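Local coordinates for amidohydrolase (Xanthomonas campestris pv. campestris, PDB 4DZH), which probably deaminates adenosine-type substrates such as 5'-methylthioadenosine, as a zinc-binding amidohydrolase of the ATZ/TRZ family, at residues A[17-22]-A[53-58]; A[106-111]-A[138-143]; A[128-133]-A[422-427]; A[233-238]-A[245-250]. All blocks are in the same frame, centred on the assembly; numbering follows the deposited sequence. Where two conformers were deposited one is given.

Interaction 1: A[17-22]-A[53-58]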
loop_
_atom_site.group_PDB
_atom_site.type_symbol
_atom_site.label_atom_id
_atom_site.label_comp_id
_atom_site.label_asym_id
_atom_site.label_seq_id
_atom_site.Cartn_x
_atom_site.Cartn_y
_atom_site.Cartn_z
ATOM N N LEU A 17 -4.578 -30.365 12.170
ATOM C CA LEU A 17 -5.723 -29.981 11.363
ATOM C C LEU A 17 -5.960 -28.479 11.568
ATOM O O LEU A 17 -6.136 -28.025 12.700
ATOM C CB LEU A 17 -6.976 -30.759 11.797
ATOM C CG LEU A 17 -8.221 -30.396 10.984
ATOM C CD1 LEU A 17 -8.082 -30.939 9.575
ATOM C CD2 LEU A 17 -9.493 -30.872 11.627
ATOM N N ILE A 18 -5.964 -27.705 10.492
ATOM C CA ILE A 18 -6.237 -26.265 10.593
ATOM C C ILE A 18 -7.617 -26.049 10.041
ATOM O O ILE A 18 -7.837 -26.282 8.865
ATOM C CB ILE A 18 -5.222 -25.410 9.758
ATOM C CG1 ILE A 18 -3.809 -25.654 10.248
ATOM C CG2 ILE A 18 -5.542 -23.905 9.859
ATOM C CD1 ILE A 18 -2.723 -25.229 9.254
ATOM N N GLU A 19 -8.557 -25.610 10.881
ATOM C CA GLU A 19 -9.896 -25.285 10.389
ATOM C C GLU A 19 -10.030 -23.791 10.194
ATOM O O GLU A 19 -9.680 -23.030 11.089
ATOM C CB GLU A 19 -10.982 -25.762 11.363
ATOM C CG GLU A 19 -10.933 -27.260 11.701
ATOM C CD GLU A 19 -11.851 -27.579 12.866
ATOM O OE1 GLU A 19 -12.354 -26.610 13.525
ATOM O OE2 GLU A 19 -12.068 -28.790 13.124
ATOM N N ALA A 20 -10.601 -23.391 9.059
ATOM C CA ALA A 20 -10.719 -21.960 8.765
ATOM C C ALA A 20 -12.059 -21.564 8.147
ATOM O O ALA A 20 -12.726 -22.370 7.476
ATOM C CB ALA A 20 -9.593 -21.538 7.856
ATOM N N GLY A 21 -12.396 -20.278 8.266
ATOM C CA GLY A 21 -13.596 -19.788 7.621
ATOM C C GLY A 21 -13.575 -19.955 6.113
ATOM O O GLY A 21 -14.603 -20.195 5.485
ATOM N N TYR A 22 -12.395 -19.781 5.524
ATOM C CA TYR A 22 -12.240 -19.810 4.065
ATOM C C TYR A 22 -10.922 -20.458 3.762
ATOM O O TYR A 22 -9.909 -20.172 4.430
ATOM C CB TYR A 22 -12.255 -18.394 3.470
ATOM C CG TYR A 22 -13.512 -17.671 3.823
ATOM C CD1 TYR A 22 -14.643 -17.794 3.028
ATOM C CD2 TYR A 22 -13.578 -16.874 4.973
ATOM C CE1 TYR A 22 -15.825 -17.140 3.360
ATOM C CE2 TYR A 22 -14.763 -16.222 5.328
ATOM C CZ TYR A 22 -15.878 -16.352 4.509
ATOM O OH TYR A 22 -17.065 -15.706 4.831
ATOM N N ASP A 53 -16.561 -32.811 7.179
ATOM C CA ASP A 53 -15.992 -34.055 6.624
ATOM C C ASP A 53 -14.652 -34.380 7.276
ATOM O O ASP A 53 -14.286 -35.540 7.446
ATOM C CB ASP A 53 -15.789 -33.947 5.106
ATOM C CG ASP A 53 -17.099 -33.972 4.320
ATOM O OD1 ASP A 53 -18.184 -33.965 4.947
ATOM O OD2 ASP A 53 -17.039 -33.986 3.066
ATOM N N ALA A 54 -13.890 -33.345 7.608
ATOM C CA ALA A 54 -12.573 -33.549 8.196
ATOM C C ALA A 54 -12.625 -34.016 9.644
ATOM O O ALA A 54 -11.758 -34.779 10.086
ATOM C CB ALA A 54 -11.756 -32.257 8.107
ATOM N N ARG A 55 -13.615 -33.535 10.390
ATOM C CA ARG A 55 -13.734 -33.898 11.802
ATOM C C ARG A 55 -14.144 -35.358 11.981
ATOM O O ARG A 55 -13.909 -35.940 13.042
ATOM C CB ARG A 55 -14.725 -32.993 12.528
ATOM C CG ARG A 55 -14.119 -31.651 12.987
ATOM C CD ARG A 55 -15.171 -30.599 13.242
ATOM N NE ARG A 55 -14.624 -29.521 14.071
ATOM C CZ ARG A 55 -15.076 -28.273 14.083
ATOM N NH1 ARG A 55 -16.067 -27.925 13.271
ATOM N NH2 ARG A 55 -14.514 -27.362 14.881
ATOM N N VAL A 56 -14.764 -35.939 10.956
ATOM C CA VAL A 56 -15.177 -37.339 11.061
ATOM C C VAL A 56 -14.002 -38.203 10.660
ATOM O O VAL A 56 -13.794 -39.283 11.210
ATOM C CB VAL A 56 -16.435 -37.697 10.212
ATOM C CG1 VAL A 56 -17.656 -36.916 10.655
ATOM C CG2 VAL A 56 -16.189 -37.534 8.722
ATOM N N ARG A 57 -13.210 -37.705 9.724
ATOM C CA ARG A 57 -12.119 -38.466 9.157
ATOM C C ARG A 57 -10.859 -38.523 10.037
ATOM O O ARG A 57 -10.200 -39.572 10.112
ATOM C CB ARG A 57 -11.779 -37.954 7.751
ATOM C CG ARG A 57 -10.479 -38.535 7.210
ATOM C CD ARG A 57 -10.298 -38.446 5.687
ATOM N NE ARG A 57 -8.955 -38.899 5.355
ATOM C CZ ARG A 57 -8.218 -38.473 4.328
ATOM N NH1 ARG A 57 -8.689 -37.580 3.469
ATOM N NH2 ARG A 57 -6.994 -38.966 4.157
ATOM N N PHE A 58 -10.522 -37.418 10.701
ATOM C CA PHE A 58 -9.229 -37.332 11.373
ATOM C C PHE A 58 -9.256 -37.257 12.887
ATOM O O PHE A 58 -10.170 -36.684 13.486
ATOM C CB PHE A 58 -8.489 -36.075 10.873
ATOM C CG PHE A 58 -8.117 -36.149 9.429
ATOM C CD1 PHE A 58 -7.091 -36.974 9.016
ATOM C CD2 PHE A 58 -8.802 -35.400 8.482
ATOM C CE1 PHE A 58 -6.747 -37.066 7.681
ATOM C CE2 PHE A 58 -8.470 -35.475 7.153
ATOM C CZ PHE A 58 -7.433 -36.310 6.742
#
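Glu-19 and Arg-55 meet with their flat groups at nearly a right angle: the carboxylate and guanidinium planes are 86° apart, and the buried acid sits over one face of the arginine head, with CD of Glu-19 displaced toward the rim. The result is a salt bridge in which OE1 of Glu-19 is 2.7 Å from NH2 of Arg-55, while OE2 of Glu-19 comes within 2.8 Å of NE of Arg-55. Both oxygens therefore approach the same cation, but from above its plane rather than along its N-H bonds, so the attraction is chiefly one of charge. Arg-55 gets there through an extended run from CG to NE, starting with CG opposite the carbonyl carbon (chi1 -83°), which carries the head off the helix and across to the strand. The strand is 16-20, an inner member of the four-stranded mixed sheet of the N-terminal region, part of the small beta domain that amidohydrolases carry beside their TIM barrel. Helix 51-57 lies against it. Two residues back on the same strand face, Leu-17 offers CD1 to CB of Ala-54 at 4.2 Å, a looser apolar touch. Ala-54 also rests on Leu-49 of strand 44-50, and Leu-17 on Ala-37 and Ala-39 of strand 36-41.

Interaction 2: A[106-111]-A[138-143]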
loop_
_atom_site.group_PDB
_atom_site.type_symbol
_atom_site.label_atom_id
_atom_site.label_comp_id
_atom_site.label_asym_id
_atom_site.label_seq_id
_atom_site.Cartn_x
_atom_site.Cartn_y
_atom_site.Cartn_z
ATOM N N PRO A 106 28.559 3.181 -1.038
ATOM C CA PRO A 106 29.513 3.482 0.044
ATOM C C PRO A 106 29.097 2.945 1.420
ATOM O O PRO A 106 29.963 2.551 2.209
ATOM C CB PRO A 106 29.546 5.017 0.078
ATOM C CG PRO A 106 29.019 5.441 -1.262
ATOM C CD PRO A 106 28.034 4.406 -1.673
ATOM N N VAL A 107 27.803 2.925 1.724
ATOM C CA VAL A 107 27.394 2.323 2.983
ATOM C C VAL A 107 27.631 0.816 2.966
ATOM O O VAL A 107 28.189 0.266 3.918
ATOM C CB VAL A 107 25.937 2.651 3.350
ATOM C CG1 VAL A 107 25.507 1.833 4.542
ATOM C CG2 VAL A 107 25.834 4.100 3.682
ATOM N N GLU A 108 27.225 0.152 1.888
ATOM C CA GLU A 108 27.442 -1.296 1.760
ATOM C C GLU A 108 28.926 -1.644 1.869
ATOM O O GLU A 108 29.297 -2.629 2.521
ATOM C CB GLU A 108 26.908 -1.830 0.428
ATOM C CG GLU A 108 25.405 -2.027 0.392
ATOM C CD GLU A 108 24.939 -2.728 -0.879
ATOM O OE1 GLU A 108 25.575 -2.542 -1.940
ATOM O OE2 GLU A 108 23.938 -3.479 -0.813
ATOM N N ALA A 109 29.764 -0.842 1.217
ATOM C CA ALA A 109 31.207 -1.058 1.241
ATOM C C ALA A 109 31.707 -1.018 2.684
ATOM O O ALA A 109 32.606 -1.779 3.074
ATOM C CB ALA A 109 31.904 0.002 0.413
ATOM N N ALA A 110 31.101 -0.149 3.478
ATOM C CA ALA A 110 31.554 0.061 4.837
ATOM C C ALA A 110 31.052 -1.017 5.785
ATOM O O ALA A 110 31.703 -1.317 6.773
ATOM C CB ALA A 110 31.131 1.440 5.322
ATOM N N VAL A 111 29.895 -1.605 5.488
ATOM C CA VAL A 111 29.231 -2.493 6.453
ATOM C C VAL A 111 29.075 -3.945 6.023
ATOM O O VAL A 111 28.831 -4.802 6.877
ATOM C CB VAL A 111 27.805 -1.983 6.854
ATOM C CG1 VAL A 111 27.857 -0.567 7.414
ATOM C CG2 VAL A 111 26.808 -2.097 5.668
ATOM N N GLU A 138 16.314 -14.872 -2.801
ATOM C CA GLU A 138 17.301 -13.969 -2.214
ATOM C C GLU A 138 18.463 -13.677 -3.166
ATOM O O GLU A 138 18.936 -14.544 -3.902
ATOM C CB GLU A 138 17.884 -14.642 -0.953
ATOM C CG GLU A 138 18.759 -13.704 -0.120
ATOM C CD GLU A 138 18.028 -12.436 0.354
ATOM O OE1 GLU A 138 16.853 -12.472 0.862
ATOM O OE2 GLU A 138 18.674 -11.390 0.276
ATOM N N ASN A 139 18.941 -12.421 -3.125
ATOM C CA ASN A 139 20.010 -12.035 -4.040
ATOM C C ASN A 139 20.966 -11.109 -3.280
ATOM O O ASN A 139 20.755 -9.899 -3.238
ATOM C CB ASN A 139 19.323 -11.322 -5.225
ATOM C CG ASN A 139 20.261 -10.962 -6.348
ATOM O OD1 ASN A 139 21.446 -10.820 -6.162
ATOM N ND2 ASN A 139 19.690 -10.751 -7.548
ATOM N N TYR A 140 21.978 -11.676 -2.611
ATOM C CA TYR A 140 22.898 -10.840 -1.835
ATOM C C TYR A 140 24.264 -11.515 -1.618
ATOM O O TYR A 140 24.423 -12.750 -1.808
ATOM C CB TYR A 140 22.331 -10.406 -0.482
ATOM C CG TYR A 140 22.805 -9.001 -0.056
ATOM C CD1 TYR A 140 22.353 -7.851 -0.730
ATOM C CD2 TYR A 140 23.729 -8.835 0.990
ATOM C CE1 TYR A 140 22.776 -6.611 -0.354
ATOM C CE2 TYR A 140 24.169 -7.587 1.356
ATOM C CZ TYR A 140 23.686 -6.476 0.692
ATOM O OH TYR A 140 24.107 -5.209 1.063
ATOM N N PHE A 141 25.245 -10.672 -1.250
ATOM C CA PHE A 141 26.575 -11.126 -0.871
ATOM C C PHE A 141 26.449 -11.980 0.368
ATOM O O PHE A 141 25.496 -11.866 1.116
ATOM C CB PHE A 141 27.471 -9.908 -0.614
ATOM C CG PHE A 141 27.588 -8.985 -1.810
ATOM C CD1 PHE A 141 28.445 -9.294 -2.856
ATOM C CD2 PHE A 141 26.851 -7.818 -1.866
ATOM C CE1 PHE A 141 28.563 -8.468 -3.962
ATOM C CE2 PHE A 141 26.959 -6.971 -2.964
ATOM C CZ PHE A 141 27.822 -7.310 -4.010
ATOM N N PHE A 142 27.452 -12.833 0.592
ATOM C CA PHE A 142 27.423 -13.708 1.775
ATOM C C PHE A 142 26.201 -14.620 1.787
ATOM O O PHE A 142 25.586 -14.837 2.833
ATOM C CB PHE A 142 27.626 -12.935 3.094
ATOM C CG PHE A 142 28.974 -12.269 3.183
ATOM C CD1 PHE A 142 29.185 -11.007 2.611
ATOM C CD2 PHE A 142 30.043 -12.929 3.764
ATOM C CE1 PHE A 142 30.429 -10.418 2.655
ATOM C CE2 PHE A 142 31.290 -12.343 3.812
ATOM C CZ PHE A 142 31.487 -11.086 3.262
ATOM N N ALA A 143 25.928 -15.185 0.608
ATOM C CA ALA A 143 24.844 -16.151 0.445
ATOM C C ALA A 143 25.015 -17.342 1.367
ATOM O O ALA A 143 24.009 -17.924 1.777
ATOM C CB ALA A 143 24.758 -16.620 -1.020
#
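Tyr-140 brings the hydroxyl edge of its ring up to the carboxylate of Glu-108, the two side chains arriving from opposite directions. The phenol donates: OH of Tyr-140 is 2.6 Å from OE2 of Glu-108, a short hydrogen bond. OE2 stays close to the ring plane and reaches along the rim as far as CE1 of Tyr-140, 3.4 Å away. Seen from the acid the geometry is different: the hydroxyl lies 46° out of the carboxylate plane and the two flat groups are turned 69° against each other. Glu-108 is extended beyond CG, which spans the gap between backbones whose nearest CA atoms, those of Glu-108 and Phe-141, are 10.2 Å apart. CD2 of Phe-141 sits over the centre of one Tyr-140 face.

The tyrosine is close to the metal centre: its side chain is about 4 Å from that of His-81, a zinc ligand, at nearest atoms. The neighbouring Asn-139 O takes a hydrogen bond from ND1 of that same histidine. In the TIM barrel, the contact ties the last turns of helix 96-111 to the chain leaving strand 133-139, with Phe-116 and Val-117 of helix 114-130 also packing on Tyr-140, and helix 143-152 beginning just after Phe-142.

Interaction 3: A[128-133]-A[422-427]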
loop_
_atom_site.group_PDB
_atom_site.type_symbol
_atom_site.label_atom_id
_atom_site.label_comp_id
_atom_site.label_asym_id
_atom_site.label_seq_id
_atom_site.Cartn_x
_atom_site.Cartn_y
_atom_site.Cartn_z
ATOM N N MET A 128 8.937 -10.652 7.302
ATOM C CA MET A 128 8.266 -11.461 6.285
ATOM C C MET A 128 7.223 -12.339 6.930
ATOM O O MET A 128 6.092 -12.343 6.499
ATOM C CB MET A 128 9.249 -12.276 5.467
ATOM C CG MET A 128 10.075 -11.377 4.559
ATOM S SD MET A 128 11.124 -12.336 3.431
ATOM C CE MET A 128 12.233 -13.152 4.621
ATOM N N LEU A 129 7.588 -12.997 8.025
ATOM C CA LEU A 129 6.629 -13.893 8.708
ATOM C C LEU A 129 5.408 -13.124 9.221
ATOM O O LEU A 129 4.273 -13.551 9.057
ATOM C CB LEU A 129 7.266 -14.656 9.876
ATOM C CG LEU A 129 8.322 -15.664 9.441
ATOM C CD1 LEU A 129 9.146 -16.176 10.623
ATOM C CD2 LEU A 129 7.637 -16.826 8.684
ATOM N N ARG A 130 5.657 -11.937 9.773
ATOM C CA ARG A 130 4.578 -11.130 10.361
ATOM C C ARG A 130 3.583 -10.664 9.276
ATOM O O ARG A 130 2.415 -10.345 9.552
ATOM C CB ARG A 130 5.163 -9.967 11.160
ATOM C CG ARG A 130 5.663 -10.404 12.579
ATOM C CD ARG A 130 6.675 -9.456 13.154
ATOM N NE ARG A 130 6.171 -8.086 13.297
ATOM C CZ ARG A 130 5.644 -7.574 14.407
ATOM N NH1 ARG A 130 5.485 -8.314 15.510
ATOM N NH2 ARG A 130 5.277 -6.293 14.414
ATOM N N GLY A 131 4.060 -10.690 8.014
ATOM C CA GLY A 131 3.261 -10.289 6.886
ATOM C C GLY A 131 2.859 -11.401 5.962
ATOM O O GLY A 131 2.457 -11.146 4.825
ATOM N N GLY A 132 3.020 -12.640 6.427
ATOM C CA GLY A 132 2.540 -13.786 5.656
ATOM C C GLY A 132 3.383 -14.188 4.451
ATOM O O GLY A 132 2.879 -14.952 3.596
ATOM N N THR A 133 4.639 -13.758 4.405
ATOM C CA THR A 133 5.566 -14.250 3.364
ATOM C C THR A 133 6.344 -15.415 3.946
ATOM O O THR A 133 6.903 -15.324 5.081
ATOM C CB THR A 133 6.536 -13.147 2.939
ATOM O OG1 THR A 133 5.813 -12.133 2.238
ATOM C CG2 THR A 133 7.658 -13.696 1.978
ATOM N N VAL A 422 2.327 -17.479 15.664
ATOM C CA VAL A 422 1.166 -18.028 16.356
ATOM C C VAL A 422 0.453 -16.879 17.058
ATOM O O VAL A 422 1.017 -16.324 18.014
ATOM C CB VAL A 422 1.620 -19.050 17.395
ATOM C CG1 VAL A 422 0.452 -19.439 18.334
ATOM C CG2 VAL A 422 2.252 -20.309 16.701
ATOM N N GLN A 423 -0.758 -16.554 16.613
ATOM C CA GLN A 423 -1.523 -15.403 17.098
ATOM C C GLN A 423 -0.643 -14.158 17.147
ATOM O O GLN A 423 -0.512 -13.500 18.213
ATOM C CB GLN A 423 -2.170 -15.701 18.479
ATOM C CG GLN A 423 -3.287 -16.783 18.416
ATOM C CD GLN A 423 -3.575 -17.467 19.776
ATOM O OE1 GLN A 423 -2.738 -17.441 20.700
ATOM N NE2 GLN A 423 -4.760 -18.089 19.893
ATOM N N ARG A 424 -0.033 -13.846 15.999
ATOM C CA ARG A 424 0.859 -12.698 15.803
ATOM C C ARG A 424 2.159 -12.772 16.576
ATOM O O ARG A 424 2.956 -11.826 16.511
ATOM C CB ARG A 424 0.153 -11.384 16.152
ATOM C CG ARG A 424 -1.104 -11.117 15.359
ATOM C CD ARG A 424 -0.810 -10.549 13.960
ATOM N NE ARG A 424 0.040 -9.356 13.912
ATOM C CZ ARG A 424 0.854 -9.111 12.886
ATOM N NH1 ARG A 424 0.888 -9.968 11.862
ATOM N NH2 ARG A 424 1.622 -8.020 12.874
ATOM N N GLU A 425 2.374 -13.858 17.322
ATOM C CA GLU A 425 3.625 -14.001 18.075
ATOM C C GLU A 425 4.654 -14.793 17.263
ATOM O O GLU A 425 4.360 -15.909 16.825
ATOM C CB GLU A 425 3.395 -14.637 19.469
ATOM C CG GLU A 425 4.684 -14.615 20.346
ATOM C CD GLU A 425 4.497 -15.169 21.769
ATOM O OE1 GLU A 425 3.350 -15.532 22.118
ATOM O OE2 GLU A 425 5.505 -15.239 22.525
ATOM N N LEU A 426 5.878 -14.276 17.136
ATOM C CA LEU A 426 6.953 -14.994 16.456
ATOM C C LEU A 426 7.579 -16.044 17.373
ATOM O O LEU A 426 7.970 -15.736 18.491
ATOM C CB LEU A 426 8.040 -14.026 16.002
ATOM C CG LEU A 426 7.770 -13.221 14.728
ATOM C CD1 LEU A 426 8.880 -12.228 14.625
ATOM C CD2 LEU A 426 7.752 -14.196 13.527
ATOM N N ILE A 427 7.710 -17.264 16.871
ATOM C CA ILE A 427 8.312 -18.379 17.603
ATOM C C ILE A 427 9.815 -18.393 17.461
ATOM O O ILE A 427 10.369 -18.275 16.353
ATOM C CB ILE A 427 7.743 -19.701 17.075
ATOM C CG1 ILE A 427 6.213 -19.715 17.207
ATOM C CG2 ILE A 427 8.325 -20.889 17.840
ATOM C CD1 ILE A 427 5.694 -19.293 18.597
HETATM O O HOH W 1 5.473 -10.925 16.092
#
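Leu-426 packs against Leu-129 and Arg-130 where helix 114-130 ends in a Schellman motif, with Gly-132 at positive phi as its C-prime residue. The partner is a beta hairpin, strand 418-422 returning as 425-426 through a type I' turn from Val-422 to Glu-425. The apolar part is shared by two branches of one leucine: CD2 of Leu-426 lies 3.7 Å from CB of Leu-129, while CD1 of Leu-426 touches CD of Arg-130 at 3.8 Å, the side chains of Arg-130 and Leu-426 crossing at about a right angle.

Hydrogen bonding adds Arg-424, modelled in two conformers. In the one described here, bends at chi2 and chi3 fold it back so that NH1 of Arg-424 donates to O of Arg-130 at 2.8 Å, in the carbonyl plane and on a lone pair. That NH1 also bonds Val-410 O.

In this same conformer two like charges come close, NH2 of Arg-424 standing 4.3 Å above the Arg-130 guanidinium face. The salt bridge from Arg-130 NE to Glu-390 of the second subunit probably offsets the repulsion. A water in the plane of that guanidinium accepts from NH1 of Arg-130 at 2.7 Å and donates to O of Arg-424.

Interaction 4: A[233-238]-A[245-250]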
loop_
_atom_site.group_PDB
_atom_site.type_symbol
_atom_site.label_atom_id
_atom_site.label_comp_id
_atom_site.label_asym_id
_atom_site.label_seq_id
_atom_site.Cartn_x
_atom_site.Cartn_y
_atom_site.Cartn_z
ATOM N N ALA A 233 15.566 2.410 -18.742
ATOM C CA ALA A 233 15.886 2.977 -20.046
ATOM C C ALA A 233 17.390 3.100 -20.247
ATOM O O ALA A 233 17.892 2.775 -21.340
ATOM C CB ALA A 233 15.211 4.349 -20.215
ATOM N N GLN A 234 18.099 3.591 -19.228
ATOM C CA GLN A 234 19.535 3.865 -19.381
ATOM C C GLN A 234 20.324 2.567 -19.570
ATOM O O GLN A 234 21.306 2.544 -20.312
ATOM C CB GLN A 234 20.094 4.716 -18.227
ATOM C CG GLN A 234 21.569 5.167 -18.414
ATOM C CD GLN A 234 21.782 6.120 -19.611
ATOM O OE1 GLN A 234 21.305 7.262 -19.610
ATOM N NE2 GLN A 234 22.495 5.641 -20.639
ATOM N N GLU A 235 19.899 1.487 -18.903
ATOM C CA GLU A 235 20.471 0.147 -19.114
ATOM C C GLU A 235 20.345 -0.329 -20.576
ATOM O O GLU A 235 21.307 -0.848 -21.181
ATOM C CB GLU A 235 19.796 -0.883 -18.184
ATOM C CG GLU A 235 20.164 -2.327 -18.545
ATOM C CD GLU A 235 19.284 -3.386 -17.868
ATOM O OE1 GLU A 235 18.652 -3.057 -16.848
ATOM O OE2 GLU A 235 19.242 -4.539 -18.353
ATOM N N VAL A 236 19.150 -0.179 -21.135
ATOM C CA VAL A 236 18.942 -0.562 -22.522
ATOM C C VAL A 236 19.809 0.293 -23.463
ATOM O O VAL A 236 20.474 -0.233 -24.375
ATOM C CB VAL A 236 17.466 -0.495 -22.910
ATOM C CG1 VAL A 236 17.319 -0.737 -24.436
ATOM C CG2 VAL A 236 16.668 -1.516 -22.108
ATOM N N ALA A 237 19.872 1.595 -23.214
ATOM C CA ALA A 237 20.645 2.481 -24.103
ATOM C C ALA A 237 22.157 2.216 -23.989
ATOM O O ALA A 237 22.886 2.165 -25.017
ATOM C CB ALA A 237 20.333 3.930 -23.781
ATOM N N ASP A 238 22.639 2.047 -22.754
ATOM C CA ASP A 238 24.061 1.812 -22.541
ATOM C C ASP A 238 24.468 0.506 -23.241
ATOM O O ASP A 238 25.593 0.368 -23.761
ATOM C CB ASP A 238 24.400 1.694 -21.047
ATOM C CG ASP A 238 24.430 3.039 -20.325
ATOM O OD1 ASP A 238 24.486 4.106 -20.987
ATOM O OD2 ASP A 238 24.407 3.012 -19.059
ATOM N N GLN A 245 23.281 -3.888 -29.254
ATOM C CA GLN A 245 22.142 -4.789 -29.063
ATOM C C GLN A 245 21.407 -4.432 -27.750
ATOM O O GLN A 245 22.065 -4.060 -26.788
ATOM C CB GLN A 245 22.714 -6.182 -28.787
ATOM C CG GLN A 245 22.527 -7.170 -29.885
ATOM C CD GLN A 245 23.115 -8.518 -29.561
ATOM O OE1 GLN A 245 24.063 -8.655 -28.762
ATOM N NE2 GLN A 245 22.551 -9.543 -30.182
ATOM N N ARG A 246 20.087 -4.586 -27.698
ATOM C CA ARG A 246 19.355 -4.515 -26.421
ATOM C C ARG A 246 19.873 -5.637 -25.512
ATOM O O ARG A 246 20.354 -6.660 -25.999
ATOM C CB ARG A 246 17.843 -4.704 -26.615
ATOM C CG ARG A 246 17.091 -3.608 -27.357
ATOM C CD ARG A 246 15.707 -4.113 -27.806
ATOM N NE ARG A 246 14.757 -4.390 -26.704
ATOM C CZ ARG A 246 14.041 -3.453 -26.099
ATOM N NH1 ARG A 246 14.217 -2.183 -26.468
ATOM N NH2 ARG A 246 13.157 -3.774 -25.121
ATOM N N PRO A 247 19.741 -5.484 -24.171
ATOM C CA PRO A 247 20.310 -6.534 -23.313
ATOM C C PRO A 247 19.665 -7.908 -23.538
ATOM O O PRO A 247 20.388 -8.894 -23.530
ATOM C CB PRO A 247 20.032 -6.022 -21.879
ATOM C CG PRO A 247 19.993 -4.555 -22.019
ATOM C CD PRO A 247 19.397 -4.270 -23.410
ATOM N N LEU A 248 18.351 -7.980 -23.735
ATOM C CA LEU A 248 17.739 -9.290 -23.949
ATOM C C LEU A 248 18.303 -9.969 -25.211
ATOM O O LEU A 248 18.490 -11.186 -25.235
ATOM C CB LEU A 248 16.208 -9.193 -23.954
ATOM C CG LEU A 248 15.557 -9.381 -22.575
ATOM C CD1 LEU A 248 14.107 -8.938 -22.651
ATOM C CD2 LEU A 248 15.746 -10.857 -22.136
ATOM N N ALA A 249 18.594 -9.180 -26.246
ATOM C CA ALA A 249 19.216 -9.720 -27.462
ATOM C C ALA A 249 20.606 -10.299 -27.185
ATOM O O ALA A 249 20.953 -11.400 -27.652
ATOM C CB ALA A 249 19.280 -8.638 -28.544
ATOM N N ARG A 250 21.416 -9.555 -26.430
ATOM C CA ARG A 250 22.723 -10.051 -25.999
ATOM C C ARG A 250 22.644 -11.302 -25.113
ATOM O O ARG A 250 23.398 -12.250 -25.302
ATOM C CB ARG A 250 23.522 -8.962 -25.293
ATOM C CG ARG A 250 24.713 -9.472 -24.485
ATOM C CD ARG A 250 25.477 -8.308 -23.835
ATOM N NE ARG A 250 26.591 -8.799 -23.044
ATOM C CZ ARG A 250 26.725 -8.584 -21.742
ATOM N NH1 ARG A 250 25.808 -7.863 -21.115
ATOM N NH2 ARG A 250 27.767 -9.099 -21.067
#
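Pro-247 is wedged against one side of helix 233-243, where its ring meets both Val-236 and Glu-235. CD of Pro-247 rests 3.8 Å from CA of Val-236 and 4.1 Å from CG2 of the same valine, the two side chains crossing at about a right angle. Farther round the ring, CG of Pro-247 is 3.7 Å from OE2 of Glu-235, a simple van der Waals touch between a carboxylate oxygen and a methylene. The other valine branch, CG1 of Val-236, comes obliquely to Arg-246, 4.0 Å from its NH1 and 4.1 Å from its CG. With CG1 opposite the backbone N (chi1 173°), Val-236 spreads its two methyls so that each serves a different partner.

The next shell holds these groups in place. Glu-235 is extended, and its carboxylate takes two backbone N-H groups from the residues just before the helix, OE2 from His-230 N and OE1 from Glu-231 N, so the oxygen that brushes the proline has its polar partner elsewhere. Glu-231 binds a zinc in a structure of this protein, though not in this chain. The Arg-246 chain bends at chi3 (67°), and its NE forms a salt bridge to Glu-273. His-230 packs on both Arg-246 and Pro-247, and its NE2 is hydrogen-bonded to Leu-248 N.

Arg-246 is the N-cap of helix 247-254 and Pro-247 the first residue within it. The contact thus joins two consecutive helices across a short linker, just beyond barrel strand 225-229, which carries the zinc ligand His-228 and runs parallel to strand 261-265.

Interaction 1 closes first along the chain and belongs to the N-terminal beta domain, about 45 Å between centres from interaction 2 and about 53 Å from interaction 4, on the far side of the chain's centre from both. Interactions 2 and 3 alternate in sequence and lie about 26 Å apart by centres, linked by helix 114-130, which runs from the tyrosine neighbourhood of 138-143 to the hairpin 422-427, and by the sheet both reach. Interaction 4 falls within the long interval between 128-133 and 422-427. Interactions 2 and 4 both lie near the zinc-binding histidines, whereas interaction 3 brings the C-terminal hairpin back against the barrel, beside the second subunit.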